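Mono(ADP-ribosyl)transferase SpvB (Salmonella typhimurium, PDB 2GWM) probably transfers ADP-ribose from NAD+ to an arginine of host actin through the ADP-ribosyltransferase domain of this chain, thereby blocking actin polymerization. Local coordinates at residues A[98-103]-A[160-165]; A[120-125]-A[190-195]. All coordinates share one frame; numbering follows the deposited sequence.

In the fold
The two contacts share one mixed sheet, in which the order is 78-83, 122-127, 192-198, 155-164 and 103-106. Contact 2 is the buried parallel pairing of 122-127 with 192-198; contact 1, at the surface, sets the loop between helix 91-97 and strand 103-106 against strand 155-164. Their centres lie about 10 Å apart, and strands 155-164 and 192-198 join them through probable hydrogen bonds V163 N to I193 O (2.8 Å) and N195 N to S161 O (2.9 Å). Contact 2 comes nearer the predicted active-site residues: the side chain of L124 is about 4 Å from that of R81 and about 10 Å from that of S111. Contact 1 lies away from them.

Contact 1 of 2, residues A[98-103]-A[160-165]; sequences TTIGNI and ESIVNC
I162 meets T98 and I100 in an apolar contact at the protein surface. With CG1 anti to its own carbonyl carbon, beside the backbone N (chi1 -56°), I162 lays CG1 against T98, 3.8 Å from T98 CA and 4.1 Å from T98 CB. I100 comes in from the turn, and its side chain slides past that of I162 in the opposite direction. The two meet at their ends, where the CD1 atoms are modelled too close together, so their exact placing is doubtful. The other branch of I100 turns to the strand backbone, where I100 CG2 lies 3.8 Å from E160 O.

The loop is built round a type II beta turn from T99 to N102, closed by N102 N donating to T99 O at 2.9 Å. I100 and G101 are its central residues, and G101 takes the positive phi (82°) that favours glycine. The strand it meets carries a classic beta bulge, E160 and S161 both facing N195 on the neighbouring strand 192-198.

No hydrogen bond joins the two segments, and the polar groups are held by other parts of the domain. T98 OG1 and T99 OG1 bond to the carbonyl oxygens of L94 and K95, and N102 ND2 to that of E96, which ties the loop back to helix 91-97. Backbone hydrogen bonds between I159 and both G101 and N102 bring the loop onto strand 155-164, while the carboxylate of E160, whose CB points away from the loop, forms a salt bridge with R197.

Contact 2 of 2, residues A[120-125]-A[190-195]; sequences NDTILN and IKRIIN
D121 O is gripped by two backbone donors, K191 N at 2.7 Å and R192 N at 3.1 Å. The R192 bond lies nearly in line with the carbonyl, whereas K191 N comes in at a C=O...N angle of 134°, tilted from the carbonyl plane.

A second polar cluster gathers at the edge of the R192 guanidinium. R192 NH1 donates to T122 OG1 (2.8 Å), which lies near the guanidinium plane, and T122 OG1 in turn donates to D121 OD1 at 2.7 Å. D121 OD1 also makes a long salt bridge to R192 NH1 (3.5 Å), with carboxylate and guanidinium nearly perpendicular. R192 CG, between its backbone N and carbonyl carbon (chi1 71°), touches T122 OG1. D86 takes R192 NH2 in a further salt bridge.

Strands 122-125 and 192-195 run parallel in the mixed sheet of the ADP-ribosyltransferase domain, their axes at 22°. Backbone bonds pass alternately: I123 N to R192 O, I194 N to I123 O (2.8 Å), N125 N to I194 O.

I194 lies alongside L124 and touches both it and T122: I194 CD1 reaches T122 CG2 at 3.8 Å, while I194 CB lies 3.8 Å from L124 CD2. I123 CG1 rests against I190 CD1, and helix 168-175 covers I190.

Contact 1 of 2, residues A[98-103]-A[160-165]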
ATOM      1  N   THR A  98     -11.566 -11.713   3.916  1.00 22.75           N
ATOM      2  CA  THR A  98     -11.618 -13.180   4.174  1.00 22.93           C
ATOM      3  C   THR A  98     -12.876 -13.806   3.640  1.00 23.55           C
ATOM      4  O   THR A  98     -13.247 -14.921   3.989  1.00 24.43           O
ATOM      5  CB  THR A  98     -11.438 -13.558   5.668  1.00 22.71           C
ATOM      6  OG1 THR A  98     -12.450 -12.942   6.448  1.00 23.04           O
ATOM      7  CG2 THR A  98     -10.107 -13.156   6.160  1.00 24.07           C
ATOM      8  N   THR A  99     -13.513 -13.087   2.740  1.00 23.11           N
ATOM      9  CA  THR A  99     -14.643 -13.626   1.965  1.00 23.69           C
ATOM     10  C   THR A  99     -14.115 -14.151   0.622  1.00 22.98           C
ATOM     11  O   THR A  99     -13.737 -13.375  -0.289  1.00 23.61           O
ATOM     12  CB  THR A  99     -15.722 -12.582   1.772  1.00 23.84           C
ATOM     13  OG1 THR A  99     -16.184 -12.127   3.060  1.00 26.79           O
ATOM     14  CG2 THR A  99     -16.891 -13.162   1.012  1.00 25.62           C
ATOM     15  N   ILE A 100     -14.114 -15.475   0.483  1.00 24.50           N
ATOM     16  CA  ILE A 100     -13.602 -16.099  -0.716  1.00 24.29           C
ATOM     17  C   ILE A 100     -14.336 -15.550  -1.923  1.00 24.42           C
ATOM     18  O   ILE A 100     -15.580 -15.493  -1.950  1.00 24.73           O
ATOM     19  CB  ILE A 100     -13.777 -17.643  -0.699  1.00 26.72           C
ATOM     20  CG1 ILE A 100     -13.037 -18.256   0.454  1.00 30.15           C
ATOM     21  CG2 ILE A 100     -13.290 -18.214  -2.023  1.00 26.69           C
ATOM     22  CD1 ILE A 100     -11.580 -18.208   0.239  1.00 36.61           C
ATOM     23  N   GLY A 101     -13.560 -15.136  -2.915  1.00 24.00           N
ATOM     24  CA  GLY A 101     -14.077 -14.615  -4.148  1.00 23.02           C
ATOM     25  C   GLY A 101     -14.487 -13.158  -4.133  1.00 22.98           C
ATOM     26  O   GLY A 101     -14.883 -12.626  -5.175  1.00 24.21           O
ATOM     27  N   ASN A 102     -14.377 -12.493  -2.975  1.00 21.70           N
ATOM     28  CA  ASN A 102     -14.675 -11.054  -2.874  1.00 20.94           C
ATOM     29  C   ASN A 102     -13.721 -10.261  -3.785  1.00 21.69           C
ATOM     30  O   ASN A 102     -12.584 -10.668  -4.057  1.00 21.62           O
ATOM     31  CB  ASN A 102     -14.565 -10.581  -1.430  1.00 22.63           C
ATOM     32  CG  ASN A 102     -15.282  -9.267  -1.143  1.00 23.02           C
ATOM     33  OD1 ASN A 102     -16.135  -8.803  -1.911  1.00 28.40           O
ATOM     34  ND2 ASN A 102     -14.974  -8.684   0.020  1.00 23.93           N
ATOM     35  N   ILE A 103     -14.215  -9.149  -4.303  1.00 21.51           N
ATOM     36  CA  ILE A 103     -13.375  -8.213  -5.034  1.00 22.07           C
ATOM     37  C   ILE A 103     -13.354  -6.935  -4.241  1.00 22.31           C
ATOM     38  O   ILE A 103     -14.417  -6.361  -3.943  1.00 22.50           O
ATOM     39  CB  ILE A 103     -13.896  -8.023  -6.465  1.00 23.63           C
ATOM     40  CG1 ILE A 103     -13.764  -9.374  -7.178  1.00 26.07           C
ATOM     41  CG2 ILE A 103     -13.103  -6.969  -7.174  1.00 24.33           C
ATOM     42  CD1 ILE A 103     -14.196  -9.370  -8.450  1.00 28.33           C
ATOM     43  N   GLU A 160      -8.677 -14.999  -3.353  1.00 21.10           N
ATOM     44  CA  GLU A 160      -8.743 -16.336  -3.943  1.00 21.03           C
ATOM     45  C   GLU A 160      -8.835 -17.457  -2.896  1.00 20.69           C
ATOM     46  O   GLU A 160      -9.634 -18.377  -3.037  1.00 22.73           O
ATOM     47  CB  GLU A 160      -7.537 -16.497  -4.870  1.00 20.45           C
ATOM     48  CG  GLU A 160      -7.596 -15.536  -6.029  1.00 27.25           C
ATOM     49  CD  GLU A 160      -6.648 -15.880  -7.148  1.00 23.92           C
ATOM     50  OE1 GLU A 160      -5.469 -16.260  -6.852  1.00 35.63           O
ATOM     51  OE2 GLU A 160      -7.076 -15.716  -8.305  1.00 36.60           O
ATOM     52  N   SER A 161      -8.013 -17.405  -1.860  1.00 20.44           N
ATOM     53  CA  SER A 161      -8.148 -18.343  -0.749  1.00 21.25           C
ATOM     54  C   SER A 161      -7.589 -17.779   0.531  1.00 21.15           C
ATOM     55  O   SER A 161      -6.761 -16.863   0.509  1.00 21.13           O
ATOM     56  CB  SER A 161      -7.453 -19.660  -1.071  1.00 21.01           C
ATOM     57  OG  SER A 161      -6.068 -19.561  -1.285  1.00 22.19           O
ATOM     58  N   ILE A 162      -8.052 -18.352   1.642  1.00 20.67           N
ATOM     59  CA  ILE A 162      -7.630 -17.972   2.965  1.00 20.54           C
ATOM     60  C   ILE A 162      -7.128 -19.244   3.626  1.00 20.54           C
ATOM     61  O   ILE A 162      -7.806 -20.299   3.530  1.00 22.93           O
ATOM     62  CB  ILE A 162      -8.752 -17.314   3.822  1.00 21.29           C
ATOM     63  CG1 ILE A 162      -9.360 -16.082   3.113  1.00 23.05           C
ATOM     64  CG2 ILE A 162      -8.183 -16.948   5.211  1.00 23.38           C
ATOM     65  CD1 ILE A 162     -10.568 -16.308   2.314  1.00 24.57           C
ATOM     66  N   VAL A 163      -5.945 -19.177   4.227  1.00 19.60           N
ATOM     67  CA  VAL A 163      -5.335 -20.326   4.882  1.00 20.14           C
ATOM     68  C   VAL A 163      -5.093 -19.917   6.305  1.00 19.23           C
ATOM     69  O   VAL A 163      -4.165 -19.135   6.563  1.00 19.43           O
ATOM     70  CB  VAL A 163      -3.984 -20.643   4.208  1.00 22.29           C
ATOM     71  CG1 VAL A 163      -3.488 -21.908   4.652  1.00 23.95           C
ATOM     72  CG2 VAL A 163      -4.170 -20.637   2.626  1.00 24.62           C
ATOM     73  N   ASN A 164      -5.906 -20.446   7.244  1.00 19.49           N
ATOM     74  CA  ASN A 164      -5.756 -20.178   8.655  1.00 19.35           C
ATOM     75  C   ASN A 164      -4.610 -20.936   9.279  1.00 19.76           C
ATOM     76  O   ASN A 164      -4.227 -22.031   8.847  1.00 19.56           O
ATOM     77  CB  ASN A 164      -7.033 -20.477   9.374  1.00 21.21           C
ATOM     78  CG  ASN A 164      -8.140 -19.546   8.989  1.00 24.08           C
ATOM     79  OD1 ASN A 164      -7.923 -18.424   8.624  1.00 27.42           O
ATOM     80  ND2 ASN A 164      -9.359 -20.000   9.159  1.00 30.81           N
ATOM     81  N   CYS A 165      -4.061 -20.346  10.329  1.00 18.52           N
ATOM     82  CA  CYS A 165      -3.032 -20.963  11.079  1.00 19.62           C
ATOM     83  C   CYS A 165      -3.433 -22.367  11.598  1.00 18.54           C
ATOM     84  O   CYS A 165      -4.622 -22.625  11.803  1.00 19.94           O
ATOM     85  CB  CYS A 165      -2.525 -20.050  12.207  1.00 19.37           C
ATOM     86  SG  CYS A 165      -3.726 -19.544  13.388  1.00 20.85           S
TER

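Contact 2 of 2, residues A[120-125]-A[190-195]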
ATOM      1  N   ASN A 120       2.832 -10.199  10.616  1.00 21.24           N
ATOM      2  CA  ASN A 120       1.717  -9.612  11.276  1.00 21.52           C
ATOM      3  C   ASN A 120       0.617 -10.664  11.371  1.00 19.84           C
ATOM      4  O   ASN A 120       0.839 -11.811  10.976  1.00 20.33           O
ATOM      5  CB  ASN A 120       1.212  -8.400  10.480  1.00 24.98           C
ATOM      6  CG  ASN A 120       0.702  -7.296  11.336  1.00 26.85           C
ATOM      7  OD1 ASN A 120       0.009  -7.520  12.347  1.00 28.97           O
ATOM      8  ND2 ASN A 120       1.038  -6.023  10.931  1.00 31.47           N
ATOM      9  N   ASP A 121      -0.548 -10.302  11.888  1.00 19.12           N
ATOM     10  CA  ASP A 121      -1.608 -11.317  11.991  1.00 20.11           C
ATOM     11  C   ASP A 121      -2.045 -11.900  10.649  1.00 18.78           C
ATOM     12  O   ASP A 121      -2.463 -13.051  10.568  1.00 19.39           O
ATOM     13  CB  ASP A 121      -2.786 -10.896  12.886  1.00 21.51           C
ATOM     14  CG  ASP A 121      -3.688  -9.764  12.335  1.00 22.92           C
ATOM     15  OD1 ASP A 121      -4.055  -9.817  11.144  1.00 22.94           O
ATOM     16  OD2 ASP A 121      -4.058  -8.839  13.152  1.00 24.43           O
ATOM     17  N   THR A 122      -1.906 -11.116   9.600  1.00 18.17           N
ATOM     18  CA  THR A 122      -2.288 -11.502   8.263  1.00 18.64           C
ATOM     19  C   THR A 122      -1.124 -11.308   7.302  1.00 19.40           C
ATOM     20  O   THR A 122      -0.517 -10.220   7.259  1.00 20.65           O
ATOM     21  CB  THR A 122      -3.483 -10.652   7.810  1.00 20.18           C
ATOM     22  OG1 THR A 122      -4.551 -10.824   8.703  1.00 21.35           O
ATOM     23  CG2 THR A 122      -3.904 -11.009   6.430  1.00 21.41           C
ATOM     24  N   ILE A 123      -0.807 -12.308   6.509  1.00 18.23           N
ATOM     25  CA  ILE A 123       0.137 -12.195   5.437  1.00 19.23           C
ATOM     26  C   ILE A 123      -0.633 -12.288   4.149  1.00 19.69           C
ATOM     27  O   ILE A 123      -1.369 -13.239   3.885  1.00 19.32           O
ATOM     28  CB  ILE A 123       1.186 -13.336   5.433  1.00 20.10           C
ATOM     29  CG1 ILE A 123       1.879 -13.493   6.786  1.00 22.82           C
ATOM     30  CG2 ILE A 123       2.227 -13.138   4.340  1.00 21.69           C
ATOM     31  CD1 ILE A 123       2.479 -12.256   7.331  1.00 22.82           C
ATOM     32  N   LEU A 124      -0.499 -11.253   3.335  1.00 19.18           N
ATOM     33  CA  LEU A 124      -1.052 -11.268   1.969  1.00 18.74           C
ATOM     34  C   LEU A 124      -0.023 -11.725   0.961  1.00 19.62           C
ATOM     35  O   LEU A 124       1.101 -11.215   0.898  1.00 20.25           O
ATOM     36  CB  LEU A 124      -1.475  -9.856   1.577  1.00 19.48           C
ATOM     37  CG  LEU A 124      -2.434  -9.180   2.504  1.00 20.63           C
ATOM     38  CD1 LEU A 124      -2.843  -7.796   1.963  1.00 22.05           C
ATOM     39  CD2 LEU A 124      -3.643  -9.972   2.861  1.00 24.36           C
ATOM     40  N   ASN A 125      -0.400 -12.711   0.137  1.00 18.84           N
ATOM     41  CA  ASN A 125       0.371 -13.242  -0.935  1.00 19.39           C
ATOM     42  C   ASN A 125      -0.383 -12.823  -2.178  1.00 19.20           C
ATOM     43  O   ASN A 125      -1.423 -13.294  -2.439  1.00 20.10           O
ATOM     44  CB  ASN A 125       0.371 -14.802  -0.804  1.00 20.20           C
ATOM     45  CG  ASN A 125       1.139 -15.492  -1.877  1.00 21.41           C
ATOM     46  OD1 ASN A 125       2.273 -15.111  -2.213  1.00 25.08           O
ATOM     47  ND2 ASN A 125       0.531 -16.583  -2.434  1.00 24.15           N
ATOM     48  N   ILE A 190       1.109 -15.178  13.467  1.00 16.65           N
ATOM     49  CA  ILE A 190       0.357 -15.186  12.235  1.00 17.25           C
ATOM     50  C   ILE A 190      -0.912 -15.967  12.378  1.00 17.37           C
ATOM     51  O   ILE A 190      -0.864 -17.157  12.774  1.00 18.19           O
ATOM     52  CB  ILE A 190       1.192 -15.707  11.045  1.00 17.78           C
ATOM     53  CG1 ILE A 190       2.464 -14.852  10.872  1.00 17.50           C
ATOM     54  CG2 ILE A 190       0.396 -15.758   9.759  1.00 18.82           C
ATOM     55  CD1 ILE A 190       3.428 -15.461   9.925  1.00 19.66           C
ATOM     56  N   LYS A 191      -2.024 -15.338  12.002  1.00 17.85           N
ATOM     57  CA  LYS A 191      -3.311 -15.969  12.068  1.00 18.02           C
ATOM     58  C   LYS A 191      -3.781 -16.534  10.741  1.00 19.08           C
ATOM     59  O   LYS A 191      -4.480 -17.544  10.673  1.00 19.95           O
ATOM     60  CB  LYS A 191      -4.349 -14.979  12.567  1.00 20.19           C
ATOM     61  CG  LYS A 191      -5.703 -15.588  12.827  1.00 23.64           C
ATOM     62  CD  LYS A 191      -6.275 -14.928  14.095  1.00 31.46           C
ATOM     63  CE  LYS A 191      -7.383 -15.735  14.700  1.00 35.97           C
ATOM     64  NZ  LYS A 191      -8.623 -15.579  13.909  1.00 42.00           N
ATOM     65  N   ARG A 192      -3.351 -15.926   9.646  1.00 18.71           N
ATOM     66  CA  ARG A 192      -3.822 -16.332   8.348  1.00 19.34           C
ATOM     67  C   ARG A 192      -2.919 -15.823   7.250  1.00 18.66           C
ATOM     68  O   ARG A 192      -2.205 -14.814   7.391  1.00 18.40           O
ATOM     69  CB  ARG A 192      -5.241 -15.822   8.140  1.00 18.64           C
ATOM     70  CG  ARG A 192      -5.229 -14.306   7.962  1.00 20.75           C
ATOM     71  CD  ARG A 192      -6.633 -13.743   7.881  1.00 22.93           C
ATOM     72  NE  ARG A 192      -7.461 -13.900   9.080  1.00 22.36           N
ATOM     73  CZ  ARG A 192      -7.362 -13.168  10.187  1.00 23.31           C
ATOM     74  NH1 ARG A 192      -6.395 -12.269  10.294  1.00 22.84           N
ATOM     75  NH2 ARG A 192      -8.201 -13.367  11.224  1.00 22.27           N
ATOM     76  N   ILE A 193      -2.943 -16.556   6.161  1.00 18.04           N
ATOM     77  CA  ILE A 193      -2.476 -16.138   4.860  1.00 18.62           C
ATOM     78  C   ILE A 193      -3.670 -15.932   3.987  1.00 19.95           C
ATOM     79  O   ILE A 193      -4.564 -16.757   3.938  1.00 19.78           O
ATOM     80  CB  ILE A 193      -1.487 -17.201   4.212  1.00 19.44           C
ATOM     81  CG1 ILE A 193      -0.295 -17.476   5.116  1.00 20.63           C
ATOM     82  CG2 ILE A 193      -1.088 -16.792   2.768  1.00 20.53           C
ATOM     83  CD1 ILE A 193       0.377 -18.791   4.760  1.00 21.84           C
ATOM     84  N   ILE A 194      -3.638 -14.828   3.231  1.00 19.08           N
ATOM     85  CA  ILE A 194      -4.666 -14.563   2.263  1.00 18.89           C
ATOM     86  C   ILE A 194      -3.961 -14.491   0.938  1.00 19.42           C
ATOM     87  O   ILE A 194      -3.105 -13.660   0.713  1.00 19.92           O
ATOM     88  CB  ILE A 194      -5.439 -13.284   2.503  1.00 19.65           C
ATOM     89  CG1 ILE A 194      -6.020 -13.266   3.899  1.00 19.81           C
ATOM     90  CG2 ILE A 194      -6.552 -13.168   1.454  1.00 20.12           C
ATOM     91  CD1 ILE A 194      -6.791 -12.007   4.231  1.00 22.10           C
ATOM     92  N   ASN A 195      -4.367 -15.390   0.033  1.00 19.33           N
ATOM     93  CA  ASN A 195      -3.893 -15.447  -1.353  1.00 18.87           C
ATOM     94  C   ASN A 195      -4.847 -14.596  -2.179  1.00 19.15           C
ATOM     95  O   ASN A 195      -6.047 -14.871  -2.241  1.00 18.76           O
ATOM     96  CB  ASN A 195      -3.854 -16.894  -1.852  1.00 18.91           C
ATOM     97  CG  ASN A 195      -2.937 -17.749  -1.047  1.00 21.22           C
ATOM     98  OD1 ASN A 195      -3.370 -18.775  -0.417  1.00 23.89           O
ATOM     99  ND2 ASN A 195      -1.672 -17.414  -1.099  1.00 17.74           N
TER